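Local coordinates for protein transcriptional regulator, TetR family (Agrobacterium tumefaciens, PDB 3C2B) that probably binds cis-regulatory DNA as a dimeric, TetR-type transcription factor, using an N-terminal helix-turn-helix domain carried on a helical C-terminal domain, at residues L21-L25 with A65-Q70; L25-V29 with D107-L112; S153-F158 with L204-V210. All blocks are in the same frame, centred on the assembly; numbering follows the deposited sequence.

Contact 1 (L21-L25 with A65-Q70); sequences LDQAL and AMITFQ
L21 and F69 meet through a CH-pi contact: CB of L21 sits over one face of the F69 ring, 3.9 Å from its centroid and displaced toward the rim. The ring is carried there by a first torsion of 169°, which places CG of F69 opposite the backbone N and sets the phenyl group against L21. Two further groups meet the same ring at its edge, near its plane. One is the carboxylate of D22, whose OD1 approaches CE2 of F69 to 3.2 Å with the two planes 69° apart; the other is the CD2 methyl of L25. Beyond the ring, CD2 of L25 also lies 3.5 Å from OE1 of Q70, an oxygen hydrogen-bonded to K73.

M66, present as selenomethionine, meets L21, A24 and L25. Its chain runs straight through chi2, and the bend at chi3 (59°) then brings CE of M66 to 3.3 Å from the carbonyl O of A24. The same CE of M66 lies 3.6 Å from CD1 of L25. Its SE rests 3.7 Å from CB of A24, while CD2 of L21 packs on its CG. No hydrogen bond joins the segments, whose axes are not far from perpendicular. Such apolar packing of the first helix on the fourth, helix 59-71, is characteristic of the TetR-family DNA-binding domain, whose predicted helix-turn-helix motif lies between them in sequence.

Contact 2 (L25-V29 with D107-L112); sequences LRLLV and DVSLAL
V29 and A111 mark the closest backbone approach of this interface, their CA atoms 5.2 Å apart, where the axes of segments 25-29 and 107-112 cross at 78°. The small side chain of A111 points toward the partner helix, and its CB meets both CA and CG2 of V29 at 3.9 Å.

The contact across the segments is apolar, and its main members are branched side chains grouped round that alanine. V29 divides its two methyls between neighbours: CG1, opposite the backbone N at a chi1 of 175°, reaches CB of D107 at 3.8 Å, whereas CG2 touches both CB of A111 and CA of V108. CD1 of L28 comes to 3.1 Å from the carbonyl O of A111 and also meets the CB of that alanine. The same CD1 of L28 touches CD2 of L112 at 3.9 Å. L25 adds a looser touch, its CG lying 4.1 Å from CG1 of V108.

Polar interactions stay within the helices or lead elsewhere. At the start of helix 107-120, OD1 of D107 accepts a weak bond from the backbone N of V108, with an N-H...O angle of 119°. The methylene and carboxylate of D107 also lie alongside CG1 of V29, so an exposed acidic residue borders the apolar patch. The backbone of V29 hydrogen-bonds to the second subunit, where R122 packs against its side chain, placing this edge of the crossing beside the dimer partner.

The arrangement is an interdomain helix crossing of the TetR fold, in which the first helix of the DNA-binding domain packs on a helix of the C-terminal regulatory domain.

Contact 3 (S153-F158 with L204-V210); sequences SGYLRF and LYGTEKV
K209 leaves its backbone with CG opposite the N (chi1 -167°) and stays extended to its end, a course that carries NZ along the ring of Y155 to the carbonyl O of S153. NZ of K209 donates to O of S153 at 2.8 Å, lying somewhat out of the carbonyl plane. That oxygen itself sits above the centre of the Y155 ring. NZ of K209 also lies 4.5 Å from the centroid of the Y155 ring, an off-centre cation-pi contact, while the phenol hydroxyl is hydrogen-bonded to E213. T207 holds OG1 between its own N and carbonyl carbon, at a chi1 of 66°. From that position OG1 donates to O of G154 at 2.7 Å, on a lone pair in the carbonyl plane, and accepts a weak capping bond from N of V210.

Two motifs thus face each other: a Schellman turn, with G154 at positive phi, closes helix 137-152, and T207 is the N-cap of helix 208-214. Between them the backbones form a single beta bridge pairing L156 with G206, a short extended link in an otherwise helical C-terminal domain of TetR type. N of T207 donates to O of Y155 at 3.0 Å, nearly straight at 171° although well above the carbonyl plane, and N of R157 donates to O of Y205 at 2.8 Å in the plane of the Y205 carbonyl.

V210 sets its CB 3.6 Å from CB of Y155, and A86 of helix 86-104 adjoins both residues. Elsewhere, CB of F158 touches CD1 of Y205 at 3.6 Å, and the carbonyl O of R157 approaches the Y205 ring at its edge. The Y205 hydroxyl bonds to S167 on helix 161-173, and the neighbouring L204 packs on L204 of the second subunit.

Overall arrangement
Contacts 1 and 2 form one continuous region, their centres 9 Å apart. They share L25 and use helix 15-31, which packs on helix 59-71 in contact 1 and on helix 107-120 in contact 2; Q70 touches V108 and L112, closing the triangle of three helices. Contact 3 comes later in the chain and lies on the opposite side of its centre, about 41 Å from contact 1 and 39 Å from contact 2, centre to centre. It joins the loop after helix 137-152 to the junction of helices 190-205 and 208-214. Contact 1 thus lies within the probable DNA-binding domain, contact 2 joins it to the C-terminal domain, and contact 3 lies at that domain's far end.

Contact 1 (L21-L25 with A65-Q70)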
ATOM      1  N   LEU A  21     -12.690  19.299  15.647  1.00 64.44           N
ATOM      2  CA  LEU A  21     -12.122  18.155  14.983  1.00 63.64           C
ATOM      3  C   LEU A  21     -12.254  18.254  13.455  1.00 63.52           C
ATOM      4  O   LEU A  21     -11.351  17.806  12.730  1.00 63.51           O
ATOM      5  CB  LEU A  21     -12.730  16.864  15.550  1.00 63.76           C
ATOM      6  CG  LEU A  21     -12.270  16.503  16.975  1.00 63.53           C
ATOM      7  CD1 LEU A  21     -13.092  15.373  17.571  1.00 63.58           C
ATOM      8  CD2 LEU A  21     -10.751  16.208  17.075  1.00 64.22           C
ATOM      9  N   ASP A  22     -13.352  18.843  12.971  1.00 62.98           N
ATOM     10  CA  ASP A  22     -13.494  19.170  11.546  1.00 63.51           C
ATOM     11  C   ASP A  22     -12.420  20.134  11.024  1.00 63.67           C
ATOM     12  O   ASP A  22     -11.958  19.998   9.894  1.00 63.82           O
ATOM     13  CB  ASP A  22     -14.885  19.720  11.228  1.00 63.52           C
ATOM     14  CG  ASP A  22     -15.903  18.623  10.915  1.00 64.79           C
ATOM     15  OD1 ASP A  22     -15.532  17.473  10.565  1.00 63.16           O
ATOM     16  OD2 ASP A  22     -17.112  18.938  11.015  1.00 68.38           O
ATOM     17  N   GLN A  23     -12.027  21.105  11.840  1.00 64.16           N
ATOM     18  CA  GLN A  23     -10.927  21.999  11.475  1.00 64.40           C
ATOM     19  C   GLN A  23      -9.592  21.263  11.417  1.00 64.17           C
ATOM     20  O   GLN A  23      -8.742  21.546  10.552  1.00 63.75           O
ATOM     21  CB  GLN A  23     -10.828  23.180  12.443  1.00 64.65           C
ATOM     22  CG  GLN A  23     -11.867  24.287  12.217  1.00 66.22           C
ATOM     23  CD  GLN A  23     -12.128  24.576  10.743  1.00 68.38           C
ATOM     24  OE1 GLN A  23     -13.280  24.603  10.311  1.00 68.87           O
ATOM     25  NE2 GLN A  23     -11.060  24.785   9.965  1.00 68.82           N
ATOM     26  N   ALA A  24      -9.422  20.314  12.339  1.00 63.87           N
ATOM     27  CA  ALA A  24      -8.174  19.565  12.468  1.00 63.33           C
ATOM     28  C   ALA A  24      -7.998  18.579  11.303  1.00 63.43           C
ATOM     29  O   ALA A  24      -6.897  18.457  10.746  1.00 63.59           O
ATOM     30  CB  ALA A  24      -8.093  18.868  13.828  1.00 62.95           C
ATOM     31  N   LEU A  25      -9.089  17.901  10.944  1.00 62.65           N
ATOM     32  CA  LEU A  25      -9.169  17.081   9.728  1.00 62.15           C
ATOM     33  C   LEU A  25      -8.849  17.907   8.473  1.00 61.87           C
ATOM     34  O   LEU A  25      -8.055  17.473   7.641  1.00 60.91           O
ATOM     35  CB  LEU A  25     -10.555  16.424   9.602  1.00 61.86           C
ATOM     36  CG  LEU A  25     -10.801  15.062  10.279  1.00 63.01           C
ATOM     37  CD1 LEU A  25     -10.026  14.878  11.591  1.00 62.61           C
ATOM     38  CD2 LEU A  25     -12.295  14.758  10.463  1.00 61.08           C
ATOM     39  N   ALA A  65      -8.525  11.183  18.706  1.00 82.22           N
ATOM     40  CA  ALA A  65      -9.919  11.627  18.668  1.00 81.88           C
ATOM     41  C   ALA A  65     -10.300  12.007  17.247  1.00 81.69           C
ATOM     42  O   ALA A  65     -11.425  11.784  16.838  1.00 82.11           O
ATOM     43  CB  ALA A  65     -10.173  12.785  19.648  1.00 81.79           C
HETATM   44  N   MSE A  66      -9.350  12.574  16.511  1.00 80.99           N
HETATM   45  CA  MSE A  66      -9.485  12.833  15.077  1.00 80.97           C
HETATM   46  C   MSE A  66      -9.750  11.527  14.272  1.00 81.12           C
HETATM   47  O   MSE A  66     -10.645  11.463  13.416  1.00 81.28           O
HETATM   48  CB  MSE A  66      -8.204  13.510  14.549  1.00 80.53           C
HETATM   49  CG  MSE A  66      -7.912  14.936  15.074  1.00 78.03           C
HETATM   50 SE   MSE A  66      -6.205  15.676  14.373  0.60 80.74          SE
HETATM   51  CE  MSE A  66      -6.581  15.618  12.452  1.00 74.95           C
ATOM     52  N   ILE A  67      -8.953  10.501  14.549  1.00 81.40           N
ATOM     53  CA  ILE A  67      -9.143   9.170  13.946  1.00 81.45           C
ATOM     54  C   ILE A  67     -10.508   8.547  14.337  1.00 81.81           C
ATOM     55  O   ILE A  67     -11.215   8.036  13.464  1.00 82.04           O
ATOM     56  CB  ILE A  67      -7.976   8.200  14.286  1.00 81.35           C
ATOM     57  CG1 ILE A  67      -6.675   8.689  13.631  1.00 81.82           C
ATOM     58  CG2 ILE A  67      -8.307   6.749  13.867  1.00 79.48           C
ATOM     59  CD1 ILE A  67      -5.417   7.864  13.941  1.00 81.42           C
ATOM     60  N   THR A  68     -10.883   8.593  15.624  1.00 81.62           N
ATOM     61  CA  THR A  68     -12.151   7.978  16.051  1.00 81.26           C
ATOM     62  C   THR A  68     -13.383   8.846  15.752  1.00 80.94           C
ATOM     63  O   THR A  68     -14.491   8.317  15.654  1.00 81.91           O
ATOM     64  CB  THR A  68     -12.136   7.517  17.521  1.00 81.45           C
ATOM     65  OG1 THR A  68     -12.145   8.654  18.390  1.00 81.84           O
ATOM     66  CG2 THR A  68     -10.908   6.658  17.802  1.00 81.67           C
ATOM     67  N   PHE A  69     -13.193  10.161  15.626  1.00 79.81           N
ATOM     68  CA  PHE A  69     -14.245  11.086  15.156  1.00 78.94           C
ATOM     69  C   PHE A  69     -14.560  10.787  13.691  1.00 78.06           C
ATOM     70  O   PHE A  69     -15.724  10.726  13.313  1.00 77.45           O
ATOM     71  CB  PHE A  69     -13.781  12.554  15.321  1.00 79.01           C
ATOM     72  CG  PHE A  69     -14.665  13.588  14.641  1.00 79.40           C
ATOM     73  CD1 PHE A  69     -15.920  13.920  15.162  1.00 78.11           C
ATOM     74  CD2 PHE A  69     -14.221  14.265  13.499  1.00 78.46           C
ATOM     75  CE1 PHE A  69     -16.732  14.891  14.537  1.00 78.06           C
ATOM     76  CE2 PHE A  69     -15.033  15.246  12.875  1.00 77.81           C
ATOM     77  CZ  PHE A  69     -16.282  15.559  13.396  1.00 77.30           C
ATOM     78  N   GLN A  70     -13.521  10.591  12.874  1.00 77.00           N
ATOM     79  CA  GLN A  70     -13.744  10.303  11.466  1.00 76.44           C
ATOM     80  C   GLN A  70     -14.379   8.924  11.260  1.00 75.70           C
ATOM     81  O   GLN A  70     -15.402   8.802  10.575  1.00 75.29           O
ATOM     82  CB  GLN A  70     -12.461  10.448  10.662  1.00 76.13           C
ATOM     83  CG  GLN A  70     -12.603  10.052   9.197  1.00 78.03           C
ATOM     84  CD  GLN A  70     -13.418  11.043   8.352  1.00 78.71           C
ATOM     85  OE1 GLN A  70     -13.906  12.065   8.839  1.00 78.79           O
ATOM     86  NE2 GLN A  70     -13.552  10.730   7.064  1.00 80.31           N
TER

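Contact 2 (L25-V29 with D107-L112)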
ATOM      1  N   LEU A  25      -9.089  17.901  10.944  1.00 62.65           N
ATOM      2  CA  LEU A  25      -9.169  17.081   9.728  1.00 62.15           C
ATOM      3  C   LEU A  25      -8.849  17.907   8.473  1.00 61.87           C
ATOM      4  O   LEU A  25      -8.055  17.473   7.641  1.00 60.91           O
ATOM      5  CB  LEU A  25     -10.555  16.424   9.602  1.00 61.86           C
ATOM      6  CG  LEU A  25     -10.801  15.062  10.279  1.00 63.01           C
ATOM      7  CD1 LEU A  25     -10.026  14.878  11.591  1.00 62.61           C
ATOM      8  CD2 LEU A  25     -12.295  14.758  10.463  1.00 61.08           C
ATOM      9  N   ARG A  26      -9.461  19.093   8.370  1.00 61.37           N
ATOM     10  CA  ARG A  26      -9.201  20.055   7.296  1.00 61.69           C
ATOM     11  C   ARG A  26      -7.713  20.433   7.184  1.00 61.23           C
ATOM     12  O   ARG A  26      -7.148  20.367   6.092  1.00 60.53           O
ATOM     13  CB  ARG A  26     -10.070  21.308   7.479  1.00 62.06           C
ATOM     14  CG  ARG A  26      -9.656  22.528   6.642  1.00 64.46           C
ATOM     15  CD  ARG A  26     -10.842  23.465   6.366  1.00 68.03           C
ATOM     16  NE  ARG A  26     -11.776  22.870   5.394  1.00 71.09           N
ATOM     17  CZ  ARG A  26     -12.961  23.380   5.042  1.00 72.68           C
ATOM     18  NH1 ARG A  26     -13.405  24.523   5.569  1.00 73.31           N
ATOM     19  NH2 ARG A  26     -13.711  22.735   4.155  1.00 72.91           N
ATOM     20  N   LEU A  27      -7.099  20.837   8.300  1.00 60.78           N
ATOM     21  CA  LEU A  27      -5.675  21.234   8.303  1.00 61.04           C
ATOM     22  C   LEU A  27      -4.805  20.103   7.786  1.00 60.16           C
ATOM     23  O   LEU A  27      -3.859  20.312   7.028  1.00 60.38           O
ATOM     24  CB  LEU A  27      -5.199  21.614   9.710  1.00 60.64           C
ATOM     25  CG  LEU A  27      -5.464  23.028  10.240  1.00 63.40           C
ATOM     26  CD1 LEU A  27      -5.121  23.083  11.729  1.00 63.60           C
ATOM     27  CD2 LEU A  27      -4.682  24.104   9.463  1.00 63.22           C
ATOM     28  N   LEU A  28      -5.158  18.895   8.197  1.00 59.68           N
ATOM     29  CA  LEU A  28      -4.400  17.702   7.889  1.00 58.87           C
ATOM     30  C   LEU A  28      -4.403  17.365   6.381  1.00 58.31           C
ATOM     31  O   LEU A  28      -3.353  17.074   5.805  1.00 57.57           O
ATOM     32  CB  LEU A  28      -4.973  16.549   8.727  1.00 59.75           C
ATOM     33  CG  LEU A  28      -4.137  15.408   9.350  1.00 57.53           C
ATOM     34  CD1 LEU A  28      -4.605  14.107   8.838  1.00 58.34           C
ATOM     35  CD2 LEU A  28      -2.624  15.580   9.272  1.00 56.39           C
ATOM     36  N   VAL A  29      -5.581  17.405   5.758  1.00 57.35           N
ATOM     37  CA  VAL A  29      -5.716  17.179   4.312  1.00 56.89           C
ATOM     38  C   VAL A  29      -4.894  18.230   3.544  1.00 56.76           C
ATOM     39  O   VAL A  29      -4.171  17.921   2.599  1.00 56.48           O
ATOM     40  CB  VAL A  29      -7.207  17.219   3.863  1.00 56.90           C
ATOM     41  CG1 VAL A  29      -7.348  17.115   2.319  1.00 53.11           C
ATOM     42  CG2 VAL A  29      -8.037  16.127   4.594  1.00 57.13           C
ATOM     43  N   ASP A 107      -9.923  11.884   0.646  1.00 44.92           N
ATOM     44  CA  ASP A 107      -8.873  12.809   1.068  1.00 45.87           C
ATOM     45  C   ASP A 107      -8.577  12.699   2.568  1.00 45.31           C
ATOM     46  O   ASP A 107      -7.407  12.663   2.992  1.00 44.60           O
ATOM     47  CB  ASP A 107      -9.133  14.280   0.622  1.00 46.25           C
ATOM     48  CG  ASP A 107     -10.478  14.810   1.032  1.00 49.82           C
ATOM     49  OD1 ASP A 107     -11.222  14.150   1.804  1.00 54.07           O
ATOM     50  OD2 ASP A 107     -10.798  15.938   0.584  1.00 53.00           O
ATOM     51  N   VAL A 108      -9.641  12.574   3.349  1.00 44.43           N
ATOM     52  CA  VAL A 108      -9.510  12.494   4.809  1.00 44.85           C
ATOM     53  C   VAL A 108      -8.853  11.149   5.184  1.00 44.97           C
ATOM     54  O   VAL A 108      -7.981  11.095   6.063  1.00 44.80           O
ATOM     55  CB  VAL A 108     -10.871  12.631   5.530  1.00 44.59           C
ATOM     56  CG1 VAL A 108     -10.680  12.594   7.055  1.00 44.23           C
ATOM     57  CG2 VAL A 108     -11.594  13.915   5.097  1.00 45.05           C
ATOM     58  N   SER A 109      -9.323  10.072   4.550  1.00 44.14           N
ATOM     59  CA  SER A 109      -8.779   8.750   4.825  1.00 44.08           C
ATOM     60  C   SER A 109      -7.283   8.762   4.486  1.00 43.65           C
ATOM     61  O   SER A 109      -6.450   8.301   5.308  1.00 44.10           O
ATOM     62  CB  SER A 109      -9.539   7.633   4.075  1.00 44.03           C
ATOM     63  OG  SER A 109      -8.780   6.413   4.046  1.00 43.60           O
ATOM     64  N   LEU A 110      -6.926   9.308   3.321  1.00 41.76           N
ATOM     65  CA  LEU A 110      -5.493   9.380   2.963  1.00 42.06           C
ATOM     66  C   LEU A 110      -4.692  10.163   3.985  1.00 41.75           C
ATOM     67  O   LEU A 110      -3.613   9.740   4.379  1.00 41.93           O
ATOM     68  CB  LEU A 110      -5.276   9.982   1.577  1.00 41.71           C
ATOM     69  CG  LEU A 110      -5.688   9.083   0.414  1.00 40.06           C
ATOM     70  CD1 LEU A 110      -5.828   9.957  -0.851  1.00 42.17           C
ATOM     71  CD2 LEU A 110      -4.732   7.898   0.187  1.00 39.61           C
ATOM     72  N   ALA A 111      -5.235  11.305   4.411  1.00 41.62           N
ATOM     73  CA  ALA A 111      -4.552  12.213   5.329  1.00 42.05           C
ATOM     74  C   ALA A 111      -4.409  11.562   6.715  1.00 42.14           C
ATOM     75  O   ALA A 111      -3.341  11.651   7.328  1.00 42.89           O
ATOM     76  CB  ALA A 111      -5.315  13.493   5.434  1.00 40.56           C
ATOM     77  N   LEU A 112      -5.428  10.843   7.185  1.00 40.63           N
ATOM     78  CA  LEU A 112      -5.280  10.172   8.479  1.00 41.54           C
ATOM     79  C   LEU A 112      -4.262   9.017   8.437  1.00 41.27           C
ATOM     80  O   LEU A 112      -3.427   8.864   9.344  1.00 40.68           O
ATOM     81  CB  LEU A 112      -6.641   9.709   9.010  1.00 41.74           C
ATOM     82  CG  LEU A 112      -7.463  10.945   9.376  1.00 44.33           C
ATOM     83  CD1 LEU A 112      -8.949  10.568   9.432  1.00 43.26           C
ATOM     84  CD2 LEU A 112      -6.976  11.650  10.688  1.00 44.00           C
TER

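Contact 3 (S153-F158 with L204-V210)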
ATOM      1  N   SER A 153     -23.944 -20.184  -1.412  1.00 61.10           N
ATOM      2  CA  SER A 153     -24.824 -20.305  -2.534  1.00 61.50           C
ATOM      3  C   SER A 153     -24.234 -21.214  -3.568  1.00 61.62           C
ATOM      4  O   SER A 153     -24.806 -21.385  -4.634  1.00 62.32           O
ATOM      5  CB  SER A 153     -25.142 -18.934  -3.115  1.00 62.02           C
ATOM      6  OG  SER A 153     -25.842 -18.139  -2.167  1.00 62.00           O
ATOM      7  N   GLY A 154     -23.090 -21.815  -3.238  1.00 61.43           N
ATOM      8  CA  GLY A 154     -22.413 -22.760  -4.104  1.00 60.68           C
ATOM      9  C   GLY A 154     -21.577 -22.125  -5.199  1.00 60.65           C
ATOM     10  O   GLY A 154     -21.109 -22.837  -6.111  1.00 59.58           O
ATOM     11  N   TYR A 155     -21.381 -20.802  -5.135  1.00 59.92           N
ATOM     12  CA  TYR A 155     -20.676 -20.081  -6.231  1.00 60.25           C
ATOM     13  C   TYR A 155     -19.165 -19.867  -6.026  1.00 58.70           C
ATOM     14  O   TYR A 155     -18.454 -19.614  -6.982  1.00 59.66           O
ATOM     15  CB  TYR A 155     -21.343 -18.731  -6.534  1.00 61.14           C
ATOM     16  CG  TYR A 155     -22.792 -18.824  -6.952  1.00 63.29           C
ATOM     17  CD1 TYR A 155     -23.187 -19.586  -8.072  1.00 63.46           C
ATOM     18  CD2 TYR A 155     -23.780 -18.135  -6.231  1.00 63.71           C
ATOM     19  CE1 TYR A 155     -24.524 -19.663  -8.445  1.00 64.84           C
ATOM     20  CE2 TYR A 155     -25.110 -18.202  -6.607  1.00 64.11           C
ATOM     21  CZ  TYR A 155     -25.479 -18.968  -7.701  1.00 64.26           C
ATOM     22  OH  TYR A 155     -26.809 -19.007  -8.037  1.00 63.99           O
ATOM     23  N   LEU A 156     -18.698 -19.977  -4.785  1.00 57.94           N
ATOM     24  CA  LEU A 156     -17.279 -19.787  -4.427  1.00 57.72           C
ATOM     25  C   LEU A 156     -16.749 -20.965  -3.635  1.00 58.26           C
ATOM     26  O   LEU A 156     -17.426 -21.484  -2.748  1.00 57.05           O
ATOM     27  CB  LEU A 156     -17.081 -18.534  -3.562  1.00 56.09           C
ATOM     28  CG  LEU A 156     -17.496 -17.201  -4.152  1.00 53.33           C
ATOM     29  CD1 LEU A 156     -17.223 -16.148  -3.087  1.00 50.42           C
ATOM     30  CD2 LEU A 156     -16.693 -16.947  -5.438  1.00 50.31           C
ATOM     31  N   ARG A 157     -15.524 -21.355  -3.948  1.00 58.86           N
ATOM     32  CA  ARG A 157     -14.868 -22.416  -3.237  1.00 61.19           C
ATOM     33  C   ARG A 157     -13.513 -21.894  -2.770  1.00 59.87           C
ATOM     34  O   ARG A 157     -12.805 -21.255  -3.538  1.00 60.91           O
ATOM     35  CB  ARG A 157     -14.734 -23.648  -4.165  1.00 61.04           C
ATOM     36  CG  ARG A 157     -13.546 -24.533  -3.892  1.00 63.56           C
ATOM     37  CD  ARG A 157     -13.266 -25.607  -4.995  1.00 66.30           C
ATOM     38  NE  ARG A 157     -13.004 -25.109  -6.365  1.00 75.35           N
ATOM     39  CZ  ARG A 157     -12.070 -24.213  -6.731  1.00 78.50           C
ATOM     40  NH1 ARG A 157     -11.273 -23.610  -5.841  1.00 78.87           N
ATOM     41  NH2 ARG A 157     -11.952 -23.895  -8.021  1.00 79.12           N
ATOM     42  N   PHE A 158     -13.160 -22.143  -1.513  1.00 58.73           N
ATOM     43  CA  PHE A 158     -11.827 -21.776  -1.000  1.00 57.88           C
ATOM     44  C   PHE A 158     -11.526 -22.569   0.266  1.00 58.15           C
ATOM     45  O   PHE A 158     -12.439 -22.934   0.997  1.00 57.16           O
ATOM     46  CB  PHE A 158     -11.692 -20.254  -0.715  1.00 56.63           C
ATOM     47  CG  PHE A 158     -12.915 -19.647  -0.045  1.00 53.81           C
ATOM     48  CD1 PHE A 158     -13.848 -18.966  -0.797  1.00 51.16           C
ATOM     49  CD2 PHE A 158     -13.153 -19.828   1.306  1.00 51.18           C
ATOM     50  CE1 PHE A 158     -14.997 -18.450  -0.214  1.00 52.94           C
ATOM     51  CE2 PHE A 158     -14.291 -19.314   1.910  1.00 51.11           C
ATOM     52  CZ  PHE A 158     -15.224 -18.621   1.149  1.00 54.46           C
ATOM     53  N   LEU A 204     -10.288 -17.399  -9.763  1.00 45.93           N
ATOM     54  CA  LEU A 204      -9.556 -18.054  -8.675  1.00 45.93           C
ATOM     55  C   LEU A 204     -10.460 -18.922  -7.813  1.00 46.03           C
ATOM     56  O   LEU A 204     -10.144 -20.047  -7.516  1.00 46.83           O
ATOM     57  CB  LEU A 204      -8.897 -16.978  -7.813  1.00 44.97           C
ATOM     58  CG  LEU A 204      -7.398 -16.681  -7.809  1.00 47.66           C
ATOM     59  CD1 LEU A 204      -6.629 -17.203  -9.000  1.00 46.47           C
ATOM     60  CD2 LEU A 204      -7.089 -15.236  -7.544  1.00 45.67           C
ATOM     61  N   TYR A 205     -11.599 -18.383  -7.409  1.00 46.81           N
ATOM     62  CA  TYR A 205     -12.456 -19.013  -6.414  1.00 47.54           C
ATOM     63  C   TYR A 205     -13.855 -19.337  -6.926  1.00 48.31           C
ATOM     64  O   TYR A 205     -14.678 -19.787  -6.152  1.00 48.98           O
ATOM     65  CB  TYR A 205     -12.596 -18.117  -5.176  1.00 46.20           C
ATOM     66  CG  TYR A 205     -11.269 -17.779  -4.567  1.00 45.76           C
ATOM     67  CD1 TYR A 205     -10.578 -18.706  -3.803  1.00 46.36           C
ATOM     68  CD2 TYR A 205     -10.668 -16.550  -4.808  1.00 42.24           C
ATOM     69  CE1 TYR A 205      -9.302 -18.400  -3.252  1.00 43.61           C
ATOM     70  CE2 TYR A 205      -9.413 -16.257  -4.296  1.00 41.14           C
ATOM     71  CZ  TYR A 205      -8.738 -17.168  -3.513  1.00 42.27           C
ATOM     72  OH  TYR A 205      -7.512 -16.839  -2.967  1.00 44.08           O
ATOM     73  N   GLY A 206     -14.125 -19.113  -8.207  1.00 48.42           N
ATOM     74  CA  GLY A 206     -15.444 -19.412  -8.720  1.00 49.77           C
ATOM     75  C   GLY A 206     -15.608 -20.903  -8.985  1.00 50.35           C
ATOM     76  O   GLY A 206     -14.733 -21.531  -9.546  1.00 49.87           O
ATOM     77  N   THR A 207     -16.750 -21.452  -8.585  1.00 51.45           N
ATOM     78  CA  THR A 207     -17.070 -22.842  -8.863  1.00 51.76           C
ATOM     79  C   THR A 207     -17.673 -22.930 -10.264  1.00 52.21           C
ATOM     80  O   THR A 207     -18.112 -21.935 -10.835  1.00 52.47           O
ATOM     81  CB  THR A 207     -18.131 -23.379  -7.879  1.00 51.68           C
ATOM     82  OG1 THR A 207     -19.355 -22.682  -8.111  1.00 52.77           O
ATOM     83  CG2 THR A 207     -17.717 -23.177  -6.432  1.00 52.25           C
ATOM     84  N   GLU A 208     -17.702 -24.139 -10.807  1.00 52.36           N
ATOM     85  CA  GLU A 208     -18.385 -24.426 -12.056  1.00 52.87           C
ATOM     86  C   GLU A 208     -19.822 -23.851 -12.143  1.00 52.15           C
ATOM     87  O   GLU A 208     -20.229 -23.357 -13.195  1.00 52.52           O
ATOM     88  CB  GLU A 208     -18.343 -25.931 -12.263  1.00 53.39           C
ATOM     89  CG  GLU A 208     -19.149 -26.449 -13.419  1.00 57.75           C
ATOM     90  CD  GLU A 208     -18.443 -27.577 -14.151  1.00 62.71           C
ATOM     91  OE1 GLU A 208     -17.520 -28.217 -13.549  1.00 64.36           O
ATOM     92  OE2 GLU A 208     -18.808 -27.798 -15.335  1.00 61.43           O
ATOM     93  N   LYS A 209     -20.569 -23.895 -11.042  1.00 51.46           N
ATOM     94  CA  LYS A 209     -21.922 -23.299 -10.951  1.00 50.99           C
ATOM     95  C   LYS A 209     -21.938 -21.794 -11.268  1.00 50.92           C
ATOM     96  O   LYS A 209     -22.785 -21.349 -12.050  1.00 50.73           O
ATOM     97  CB  LYS A 209     -22.521 -23.524  -9.552  1.00 51.32           C
ATOM     98  CG  LYS A 209     -24.028 -23.242  -9.419  1.00 51.20           C
ATOM     99  CD  LYS A 209     -24.509 -23.414  -7.977  1.00 50.56           C
ATOM    100  CE  LYS A 209     -26.016 -23.223  -7.857  1.00 52.76           C
ATOM    101  NZ  LYS A 209     -26.434 -22.706  -6.503  1.00 53.61           N
ATOM    102  N   VAL A 210     -21.031 -21.014 -10.660  1.00 50.03           N
ATOM    103  CA  VAL A 210     -21.023 -19.569 -10.885  1.00 48.65           C
ATOM    104  C   VAL A 210     -20.735 -19.228 -12.352  1.00 48.37           C
ATOM    105  O   VAL A 210     -21.373 -18.355 -12.907  1.00 47.60           O
ATOM    106  CB  VAL A 210     -20.100 -18.806  -9.906  1.00 49.34           C
ATOM    107  CG1 VAL A 210     -18.628 -18.863 -10.354  1.00 48.23           C
ATOM    108  CG2 VAL A 210     -20.549 -17.351  -9.774  1.00 49.12           C
TER